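Local coordinates for putative SnoaL-like polyketide cyclase (PDB 3KKG), which probably acts as a polyketide cyclase of the SnoaL-like family, within the NTF2 superfamily, at residues W29-S43 / E52-L64. Numbering follows the deposited sequence.
Sequences WRDVWRETMTPGFRS and EGIEQAIAFNAVL
Trp33, on helix 29-36, is the knob that enters helix 54-64 among Ile54, Ala57, Ile58 and Asn61, while Ile58 fits between Trp29, Arg30, Trp33 and Arg34. The helices run roughly antiparallel, 146° between directions. Trp33 CG stands beside the backbone N (chi1 -80°), which turns the indole toward helix 54-64 and sets its CE3 3.7 Å from Ile58 CG1. Its CZ2 comes 3.3 Å from Asn61 OD1. The Trp29 ring covers one face of this indole, and NE1 donates to Gly22 O. Trp29 CG lies between the backbone N and the carbonyl carbon (chi1 64°), which brings the far rim of the ring, CZ3 and CH2, to Ile58 and Asn61; Arg30 CG lies over one face and Asn61 OD1 over the opposite one. Replacing Trp33 with alanine would probably open a gap beside the Trp29 ring and Ile58 and leave Gly22 O without its indole donor. Farther out, the extended Arg34 grips Glu55 side-on: NE meets OE2 at 2.9 Å and NH2 meets OE1 at 3.1 Å, both through syn lone pairs and nearly straight, with the two planes almost coplanar. Its NH1 also reaches Asp31 OD1. At the start of helix 54-64, the N-cap residue Gly53 donates its N to Phe41 O (2.8 Å). Ile54 N bonds to Pro39 O (3.0 Å), and Phe41 lays its ring edge against Ala57 CB. A salt bridge joins Arg42 NH1 to Glu52 OE2, though modelled doubtfully short; Arg42 NE pairs with Glu126. Two helices of the NTF2-like fold thus share an aromatic and aliphatic interior with ion pairs at its exposed margin, where the Asp31 and Glu55 carboxylates probably fix the plane of the Arg34 guanidinium.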
loop_
_atom_site.group_PDB
_atom_site.type_symbol
_atom_site.label_atom_id
_atom_site.label_comp_id
_atom_site.label_asym_id
_atom_site.label_seq_id
_atom_site.Cartn_x
_atom_site.Cartn_y
_atom_site.Cartn_z
ATOM N N TRP A 29 -2.964 20.274 12.934
ATOM C CA TRP A 29 -2.135 19.323 12.227
ATOM C C TRP A 29 -1.162 19.966 11.267
ATOM O O TRP A 29 -0.067 19.453 11.072
ATOM C CB TRP A 29 -3.009 18.297 11.482
ATOM C CG TRP A 29 -3.877 18.810 10.382
ATOM C CD1 TRP A 29 -5.146 19.249 10.498
ATOM C CD2 TRP A 29 -3.531 18.918 8.999
ATOM N NE1 TRP A 29 -5.637 19.646 9.268
ATOM C CE2 TRP A 29 -4.669 19.447 8.317
ATOM C CE3 TRP A 29 -2.377 18.658 8.271
ATOM C CZ2 TRP A 29 -4.680 19.691 6.933
ATOM C CZ3 TRP A 29 -2.394 18.872 6.881
ATOM C CH2 TRP A 29 -3.537 19.389 6.237
ATOM N N ARG A 30 -1.552 21.105 10.681
ATOM C CA ARG A 30 -0.709 21.721 9.687
ATOM C C ARG A 30 0.624 22.097 10.254
ATOM O O ARG A 30 1.650 21.961 9.600
ATOM C CB ARG A 30 -1.406 22.926 9.064
ATOM C CG ARG A 30 -2.594 22.559 8.164
ATOM C CD ARG A 30 -3.190 23.842 7.654
ATOM N NE ARG A 30 -4.300 23.686 6.733
ATOM C CZ ARG A 30 -5.542 23.356 7.076
ATOM N NH1 ARG A 30 -5.852 23.070 8.334
ATOM N NH2 ARG A 30 -6.482 23.317 6.140
ATOM N N ASP A 31 0.612 22.650 11.466
ATOM C CA ASP A 31 1.850 23.057 12.087
ATOM C C ASP A 31 2.711 21.853 12.426
ATOM O O ASP A 31 3.936 21.943 12.365
ATOM C CB ASP A 31 1.583 23.934 13.304
ATOM C CG ASP A 31 1.063 25.310 12.919
ATOM O OD1 ASP A 31 1.421 25.848 11.823
ATOM O OD2 ASP A 31 0.309 25.879 13.735
ATOM N N VAL A 32 2.085 20.706 12.704
ATOM C CA VAL A 32 2.845 19.469 12.936
ATOM C C VAL A 32 3.515 19.037 11.609
ATOM O O VAL A 32 4.672 18.642 11.566
ATOM C CB VAL A 32 1.969 18.306 13.508
ATOM C CG1 VAL A 32 2.786 16.983 13.584
ATOM C CG2 VAL A 32 1.391 18.675 14.883
ATOM N N TRP A 33 2.764 19.102 10.519
ATOM C CA TRP A 33 3.358 18.828 9.216
ATOM C C TRP A 33 4.541 19.775 8.929
ATOM O O TRP A 33 5.599 19.347 8.476
ATOM C CB TRP A 33 2.317 18.925 8.103
ATOM C CG TRP A 33 1.436 17.719 7.941
ATOM C CD1 TRP A 33 0.848 17.003 8.928
ATOM C CD2 TRP A 33 1.043 17.100 6.713
ATOM N NE1 TRP A 33 0.131 15.954 8.396
ATOM C CE2 TRP A 33 0.230 15.993 7.046
ATOM C CE3 TRP A 33 1.309 17.349 5.362
ATOM C CZ2 TRP A 33 -0.336 15.164 6.084
ATOM C CZ3 TRP A 33 0.764 16.523 4.420
ATOM C CH2 TRP A 33 -0.069 15.473 4.776
ATOM N N ARG A 34 4.366 21.064 9.211
ATOM C CA ARG A 34 5.435 22.035 8.945
ATOM C C ARG A 34 6.698 21.797 9.771
ATOM O O ARG A 34 7.794 22.071 9.302
ATOM C CB ARG A 34 4.935 23.462 9.134
ATOM C CG ARG A 34 3.891 23.850 8.111
ATOM C CD ARG A 34 3.394 25.260 8.289
ATOM N NE ARG A 34 2.334 25.560 7.317
ATOM C CZ ARG A 34 1.055 25.799 7.615
ATOM N NH1 ARG A 34 0.608 25.811 8.865
ATOM N NH2 ARG A 34 0.201 26.034 6.637
ATOM N N GLU A 35 6.553 21.261 10.976
ATOM C CA GLU A 35 7.727 20.910 11.784
ATOM C C GLU A 35 8.359 19.551 11.469
ATOM O O GLU A 35 9.511 19.303 11.797
ATOM C CB GLU A 35 7.428 21.034 13.263
ATOM C CG GLU A 35 6.452 20.076 13.895
ATOM C CD GLU A 35 6.160 20.486 15.357
ATOM O OE1 GLU A 35 7.130 20.597 16.134
ATOM O OE2 GLU A 35 4.983 20.742 15.713
ATOM N N THR A 36 7.611 18.683 10.797
ATOM C CA THR A 36 8.031 17.302 10.516
ATOM C C THR A 36 8.602 17.096 9.103
ATOM O O THR A 36 9.525 16.314 8.872
ATOM C CB THR A 36 6.777 16.387 10.706
ATOM O OG1 THR A 36 6.353 16.504 12.079
ATOM C CG2 THR A 36 7.097 14.917 10.457
HETATM N N MSE A 37 7.931 17.715 8.125
HETATM C CA MSE A 37 8.297 17.591 6.701
HETATM C C MSE A 37 9.293 18.692 6.318
HETATM O O MSE A 37 9.283 19.790 6.895
HETATM C CB MSE A 37 7.066 17.733 5.791
HETATM C CG MSE A 37 6.200 16.492 5.612
HETATM SE SE MSE A 37 5.177 15.929 7.223
HETATM C CE MSE A 37 3.845 14.805 6.310
ATOM N N THR A 38 10.103 18.397 5.302
ATOM C CA THR A 38 10.988 19.408 4.687
ATOM C C THR A 38 10.161 20.280 3.739
ATOM O O THR A 38 9.065 19.933 3.331
ATOM C CB THR A 38 12.112 18.744 3.896
ATOM O OG1 THR A 38 11.550 17.945 2.844
ATOM C CG2 THR A 38 12.971 17.881 4.838
ATOM N N PRO A 39 10.663 21.474 3.424
ATOM C CA PRO A 39 9.927 22.367 2.510
ATOM C C PRO A 39 9.652 21.758 1.129
ATOM O O PRO A 39 8.633 22.055 0.499
ATOM C CB PRO A 39 10.854 23.584 2.397
ATOM C CG PRO A 39 11.741 23.481 3.587
ATOM C CD PRO A 39 11.915 22.070 3.932
ATOM N N GLY A 40 10.578 20.929 0.659
ATOM C CA GLY A 40 10.444 20.250 -0.627
ATOM C C GLY A 40 9.781 18.873 -0.528
ATOM O O GLY A 40 9.857 18.092 -1.471
ATOM N N PHE A 41 9.135 18.599 0.607
ATOM C CA PHE A 41 8.335 17.371 0.788
ATOM C C PHE A 41 7.472 17.091 -0.420
ATOM O O PHE A 41 6.878 17.998 -1.017
ATOM C CB PHE A 41 7.480 17.546 2.024
ATOM C CG PHE A 41 6.480 16.457 2.236
ATOM C CD1 PHE A 41 6.874 15.206 2.590
ATOM C CD2 PHE A 41 5.119 16.718 2.140
ATOM C CE1 PHE A 41 5.903 14.203 2.848
ATOM C CE2 PHE A 41 4.187 15.781 2.424
ATOM C CZ PHE A 41 4.558 14.503 2.734
ATOM N N ARG A 42 7.393 15.813 -0.764
ATOM C CA ARG A 42 6.581 15.322 -1.891
ATOM C C ARG A 42 5.582 14.284 -1.364
ATOM O O ARG A 42 5.960 13.369 -0.633
ATOM C CB ARG A 42 7.456 14.545 -2.895
ATOM C CG ARG A 42 8.407 15.375 -3.672
ATOM C CD ARG A 42 9.598 14.553 -4.193
ATOM N NE ARG A 42 9.179 13.328 -4.866
ATOM C CZ ARG A 42 8.862 13.209 -6.153
ATOM N NH1 ARG A 42 8.896 14.230 -6.978
ATOM N NH2 ARG A 42 8.514 12.028 -6.626
ATOM N N SER A 43 4.347 14.444 -1.808
ATOM C CA SER A 43 3.234 13.606 -1.445
ATOM C C SER A 43 2.761 12.849 -2.699
ATOM O O SER A 43 2.614 13.423 -3.774
ATOM C CB SER A 43 2.118 14.481 -0.895
ATOM O OG SER A 43 1.030 13.673 -0.498
ATOM N N GLU A 52 4.244 18.465 -5.018
ATOM C CA GLU A 52 5.577 18.900 -4.631
ATOM C C GLU A 52 5.489 20.169 -3.782
ATOM O O GLU A 52 4.903 21.181 -4.199
ATOM C CB GLU A 52 6.414 19.235 -5.847
ATOM C CG GLU A 52 6.431 18.200 -6.917
ATOM C CD GLU A 52 7.550 17.214 -6.791
ATOM O OE1 GLU A 52 8.469 17.388 -5.939
ATOM O OE2 GLU A 52 7.515 16.261 -7.592
ATOM N N GLY A 53 6.163 20.145 -2.643
ATOM C CA GLY A 53 6.169 21.285 -1.737
ATOM C C GLY A 53 5.263 21.085 -0.551
ATOM O O GLY A 53 4.169 20.593 -0.681
ATOM N N ILE A 54 5.716 21.505 0.625
ATOM C CA ILE A 54 4.966 21.255 1.850
ATOM C C ILE A 54 3.592 21.949 1.885
ATOM O O ILE A 54 2.599 21.338 2.281
ATOM C CB ILE A 54 5.821 21.612 3.114
ATOM C CG1 ILE A 54 5.094 21.185 4.397
ATOM C CG2 ILE A 54 6.222 23.092 3.126
ATOM C CD1 ILE A 54 4.694 19.705 4.453
ATOM N N GLU A 55 3.509 23.208 1.457
ATOM C CA GLU A 55 2.214 23.881 1.489
ATOM C C GLU A 55 1.225 23.256 0.510
ATOM O O GLU A 55 0.029 23.115 0.824
ATOM C CB GLU A 55 2.355 25.356 1.205
ATOM C CG GLU A 55 3.111 26.100 2.287
ATOM C CD GLU A 55 2.529 25.885 3.658
ATOM O OE1 GLU A 55 1.292 25.893 3.785
ATOM O OE2 GLU A 55 3.313 25.697 4.613
ATOM N N GLN A 56 1.740 22.861 -0.655
ATOM C CA GLN A 56 0.926 22.165 -1.675
ATOM C C GLN A 56 0.437 20.830 -1.145
ATOM O O GLN A 56 -0.740 20.457 -1.312
ATOM C CB GLN A 56 1.739 21.969 -2.943
ATOM C CG GLN A 56 2.078 23.284 -3.681
ATOM C CD GLN A 56 3.359 23.982 -3.199
ATOM O OE1 GLN A 56 3.922 23.661 -2.160
ATOM N NE2 GLN A 56 3.791 24.997 -3.955
ATOM N N ALA A 57 1.341 20.110 -0.493
ATOM C CA ALA A 57 0.968 18.822 0.064
ATOM C C ALA A 57 -0.033 18.948 1.218
ATOM O O ALA A 57 -0.968 18.150 1.365
ATOM C CB ALA A 57 2.213 18.089 0.537
ATOM N N ILE A 58 0.157 19.944 2.062
ATOM C CA ILE A 58 -0.819 20.260 3.078
ATOM C C ILE A 58 -2.197 20.592 2.502
ATOM O O ILE A 58 -3.209 20.119 2.994
ATOM C CB ILE A 58 -0.302 21.442 3.978
ATOM C CG1 ILE A 58 0.789 20.951 4.933
ATOM C CG2 ILE A 58 -1.445 22.129 4.785
ATOM C CD1 ILE A 58 1.446 22.100 5.701
ATOM N N ALA A 59 -2.224 21.422 1.466
ATOM C CA ALA A 59 -3.477 21.770 0.802
ATOM C C ALA A 59 -4.213 20.540 0.276
ATOM O O ALA A 59 -5.426 20.438 0.403
ATOM C CB ALA A 59 -3.202 22.761 -0.328
ATOM N N PHE A 60 -3.462 19.614 -0.303
ATOM C CA PHE A 60 -4.029 18.384 -0.839
ATOM C C PHE A 60 -4.621 17.558 0.311
ATOM O O PHE A 60 -5.729 16.984 0.213
ATOM C CB PHE A 60 -2.956 17.602 -1.597
ATOM C CG PHE A 60 -3.442 16.314 -2.178
ATOM C CD1 PHE A 60 -4.070 16.290 -3.396
ATOM C CD2 PHE A 60 -3.308 15.131 -1.484
ATOM C CE1 PHE A 60 -4.531 15.088 -3.923
ATOM C CE2 PHE A 60 -3.783 13.912 -2.022
ATOM C CZ PHE A 60 -4.385 13.895 -3.218
ATOM N N ASN A 61 -3.876 17.420 1.419
ATOM C CA ASN A 61 -4.400 16.667 2.555
ATOM C C ASN A 61 -5.690 17.270 3.096
ATOM O O ASN A 61 -6.634 16.553 3.407
ATOM C CB ASN A 61 -3.329 16.601 3.664
ATOM C CG ASN A 61 -3.577 15.531 4.687
ATOM O OD1 ASN A 61 -3.603 15.803 5.905
ATOM N ND2 ASN A 61 -3.619 14.332 4.251
ATOM N N ALA A 62 -5.710 18.599 3.168
ATOM C CA ALA A 62 -6.880 19.309 3.647
ATOM C C ALA A 62 -8.106 18.992 2.804
ATOM O O ALA A 62 -9.176 18.752 3.371
ATOM C CB ALA A 62 -6.620 20.846 3.700
ATOM N N VAL A 63 -7.930 18.920 1.486
ATOM C CA VAL A 63 -9.037 18.551 0.577
ATOM C C VAL A 63 -9.574 17.179 0.902
ATOM O O VAL A 63 -10.766 16.958 0.996
ATOM C CB VAL A 63 -8.634 18.656 -0.924
ATOM C CG1 VAL A 63 -9.705 18.009 -1.847
ATOM C CG2 VAL A 63 -8.385 20.082 -1.284
ATOM N N LEU A 64 -8.681 16.215 1.099
ATOM C CA LEU A 64 -9.146 14.896 1.445
ATOM C C LEU A 64 -10.010 14.897 2.703
ATOM O O LEU A 64 -11.040 14.241 2.781
ATOM C CB LEU A 64 -7.954 13.912 1.604
ATOM C CG LEU A 64 -7.043 13.660 0.404
ATOM C CD1 LEU A 64 -5.835 12.774 0.811
ATOM C CD2 LEU A 64 -7.826 13.004 -0.734
HETATM O O HOH W 1 9.173 18.927 -3.935
HETATM O O HOH W 2 -0.410 15.402 1.017
#